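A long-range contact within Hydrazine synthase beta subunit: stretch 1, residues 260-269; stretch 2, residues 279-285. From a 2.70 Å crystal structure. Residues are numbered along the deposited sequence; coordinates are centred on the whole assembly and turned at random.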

# COMPACT_ATOMS: atom_id res chain seq x y z
N ALA B 260 20.07 -22.81 34.93
CA ALA B 260 19.95 -22.25 36.26
C ALA B 260 18.71 -21.36 36.32
O ALA B 260 18.56 -20.44 35.50
N MET B 261 17.84 -21.64 37.27
CA MET B 261 16.59 -20.89 37.43
C MET B 261 16.73 -19.82 38.50
O MET B 261 17.18 -20.10 39.61
N ASP B 262 16.34 -18.60 38.16
CA ASP B 262 16.33 -17.49 39.12
C ASP B 262 15.44 -17.84 40.31
O ASP B 262 14.35 -18.38 40.12
N PRO B 263 15.91 -17.54 41.53
CA PRO B 263 15.18 -17.88 42.76
C PRO B 263 13.75 -17.34 42.79
O PRO B 263 12.88 -17.98 43.37
N LYS B 264 13.53 -16.18 42.19
CA LYS B 264 12.19 -15.61 42.12
C LYS B 264 11.51 -15.93 40.78
O LYS B 264 10.38 -15.51 40.54
N GLY B 265 12.20 -16.67 39.93
CA GLY B 265 11.65 -17.09 38.65
C GLY B 265 11.64 -15.99 37.60
O GLY B 265 10.85 -16.04 36.66
N LYS B 266 12.51 -15.01 37.77
CA LYS B 266 12.58 -13.88 36.85
C LYS B 266 13.31 -14.21 35.55
O LYS B 266 12.89 -13.80 34.47
N TYR B 267 14.42 -14.94 35.66
CA TYR B 267 15.26 -15.22 34.50
C TYR B 267 15.61 -16.70 34.37
O TYR B 267 15.59 -17.44 35.34
N LEU B 268 15.92 -17.11 33.14
CA LEU B 268 16.43 -18.45 32.90
C LEU B 268 17.84 -18.37 32.33
O LEU B 268 18.11 -17.58 31.43
N TYR B 269 18.74 -19.20 32.86
CA TYR B 269 20.14 -19.19 32.42
C TYR B 269 20.50 -20.50 31.74
O TYR B 269 20.30 -21.57 32.31
N THR B 279 23.19 -18.02 27.62
CA THR B 279 21.99 -17.35 27.15
C THR B 279 21.02 -17.09 28.30
O THR B 279 20.56 -18.01 28.96
N ILE B 280 20.74 -15.81 28.53
CA ILE B 280 19.83 -15.40 29.59
C ILE B 280 18.51 -14.91 29.02
O ILE B 280 18.48 -14.00 28.17
N LEU B 281 17.42 -15.51 29.49
CA LEU B 281 16.08 -15.22 28.99
C LEU B 281 15.17 -14.64 30.08
O LEU B 281 15.36 -14.92 31.27
N ASP B 282 14.18 -13.86 29.66
CA ASP B 282 13.21 -13.27 30.57
C ASP B 282 12.04 -14.23 30.72
O ASP B 282 11.29 -14.47 29.77
N MET B 283 11.86 -14.76 31.93
CA MET B 283 10.92 -15.85 32.15
C MET B 283 9.46 -15.41 32.22
O MET B 283 8.56 -16.22 32.02
N ASP B 284 9.22 -14.14 32.52
CA ASP B 284 7.86 -13.62 32.56
C ASP B 284 7.34 -13.31 31.15
O ASP B 284 6.13 -13.34 30.90
N LYS B 285 8.26 -13.01 30.24
CA LYS B 285 7.91 -12.85 28.84
C LYS B 285 7.70 -14.22 28.19
O LYS B 285 6.82 -14.40 27.35

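Where a strand gives way to a helix, the first helical side chain can close the hydrophobic layer that the strand began, and this contact in hydrazine synthase beta illustrates the principle. Met 283, the first residue of the helix, points its CA-to-CB bond toward the other stretch and has the largest area covered there. Its m, m, m conformation curls the thioether against Leu 268, with SD of Met 283 3.7 Å from CB of Leu 268, while its CE lies 4.4 Å from CE of Met 261. The latter side chain (t, p, p) starts out sideways, but its end comes nearer. Leu 268 (t, p) shares its face of the sheet with Leu 281 (m, t); their CB atoms are 4.5 Å apart, as expected for directly paired residues in antiparallel strands.

The alternation of strand residues sends Tyr 267, Tyr 269, Ile 280 and Asp 282 to the other face. Here Ile 280 (m, t) serves both tyrosines, each with chi1 in m: its CG2 approaches CE2 of Tyr 269 at 3.6 Å and CD1 of Tyr 267 at 4.2 Å.

Backbone hydrogen bonds fix this register. Leu 268 N donates to Leu 281 O and Leu 281 N to Leu 268 O, both at 2.9 Å; Met 283 N extends the ladder to Lys 266 O, also at 2.9 Å, anchoring the helix start.

Toward the edge, two aspartates accept hydrogen bonds from backbone amides of their own stretches. Asp 282 (chi1 t) caps the helix: its OD1 accepts from Asp 284 N at 3.2 Å and, weakly, from Lys 285 N at 3.4 Å. In the type I turn of the first stretch, Asp 262 OD2 likewise accepts from Lys 264 N at 3.0 Å. No side-chain hydrogen bond crosses between the stretches; the side chains meet through apolar packing.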

# COMPACT_ATOMS: atom_id res chain seq x y z
CB ALA B 260 21.20 -21.47 36.64
CB MET B 261 15.44 -21.84 37.77
CG MET B 261 14.12 -21.14 38.04
SD MET B 261 13.41 -20.38 36.57
CE MET B 261 13.02 -21.83 35.59
CB ASP B 262 15.86 -16.20 38.44
CG ASP B 262 16.01 -14.98 39.33
OD1 ASP B 262 17.08 -14.34 39.30
OD2 ASP B 262 15.05 -14.67 40.08
CB PRO B 263 16.03 -17.23 43.86
CG PRO B 263 16.93 -16.26 43.16
CD PRO B 263 17.19 -16.87 41.82
CB LYS B 264 12.24 -14.10 42.35
CG LYS B 264 12.72 -13.73 43.75
CD LYS B 264 12.70 -12.23 43.97
CE LYS B 264 13.25 -11.87 45.35
NZ LYS B 264 13.28 -10.40 45.56
CB LYS B 266 13.25 -12.68 37.52
CG LYS B 266 12.72 -12.36 38.91
CD LYS B 266 13.05 -10.93 39.29
CE LYS B 266 13.10 -10.76 40.80
NZ LYS B 266 11.99 -9.93 41.32
CB TYR B 267 16.56 -14.41 34.58
CG TYR B 267 16.36 -12.91 34.61
CD1 TYR B 267 16.24 -12.18 33.44
CD2 TYR B 267 16.31 -12.23 35.82
CE1 TYR B 267 16.06 -10.81 33.46
CE2 TYR B 267 16.13 -10.86 35.85
CZ TYR B 267 16.00 -10.16 34.67
OH TYR B 267 15.83 -8.79 34.70
CB LEU B 268 15.52 -19.24 31.96
CG LEU B 268 15.93 -20.69 31.70
CD1 LEU B 268 16.01 -21.47 33.01
CD2 LEU B 268 14.98 -21.36 30.73
CB TYR B 269 21.06 -18.92 33.62
CG TYR B 269 20.76 -17.63 34.34
CD1 TYR B 269 19.77 -17.57 35.31
CD2 TYR B 269 21.45 -16.47 34.05
CE1 TYR B 269 19.48 -16.39 35.97
CE2 TYR B 269 21.18 -15.28 34.70
CZ TYR B 269 20.19 -15.25 35.66
OH TYR B 269 19.90 -14.08 36.33
CB THR B 279 21.28 -18.18 26.06
OG1 THR B 279 22.04 -18.13 24.85
CG2 THR B 279 19.89 -17.61 25.78
CB ILE B 280 20.45 -14.29 30.46
CG1 ILE B 280 21.88 -14.66 30.87
CG2 ILE B 280 19.58 -14.02 31.68
CD1 ILE B 280 22.59 -13.58 31.64
CB LEU B 281 15.44 -16.48 28.42
CG LEU B 281 16.22 -17.24 27.34
CD1 LEU B 281 15.48 -18.51 26.95
CD2 LEU B 281 16.45 -16.36 26.13
CB ASP B 282 12.75 -11.91 30.05
CG ASP B 282 11.94 -11.12 31.07
OD1 ASP B 282 11.03 -11.69 31.70
OD2 ASP B 282 12.23 -9.92 31.24
CB MET B 283 11.28 -16.62 33.42
CG MET B 283 12.35 -17.68 33.21
SD MET B 283 11.86 -18.90 31.98
CE MET B 283 10.44 -19.64 32.77
CB ASP B 284 7.77 -12.39 33.45
CG ASP B 284 8.10 -12.69 34.90
OD1 ASP B 284 7.41 -13.56 35.48
OD2 ASP B 284 9.03 -12.08 35.46
CB LYS B 285 8.98 -12.06 28.09
CG LYS B 285 9.05 -10.59 28.46
CD LYS B 285 10.03 -9.82 27.58
CE LYS B 285 9.99 -8.33 27.88
NZ LYS B 285 10.92 -7.55 27.01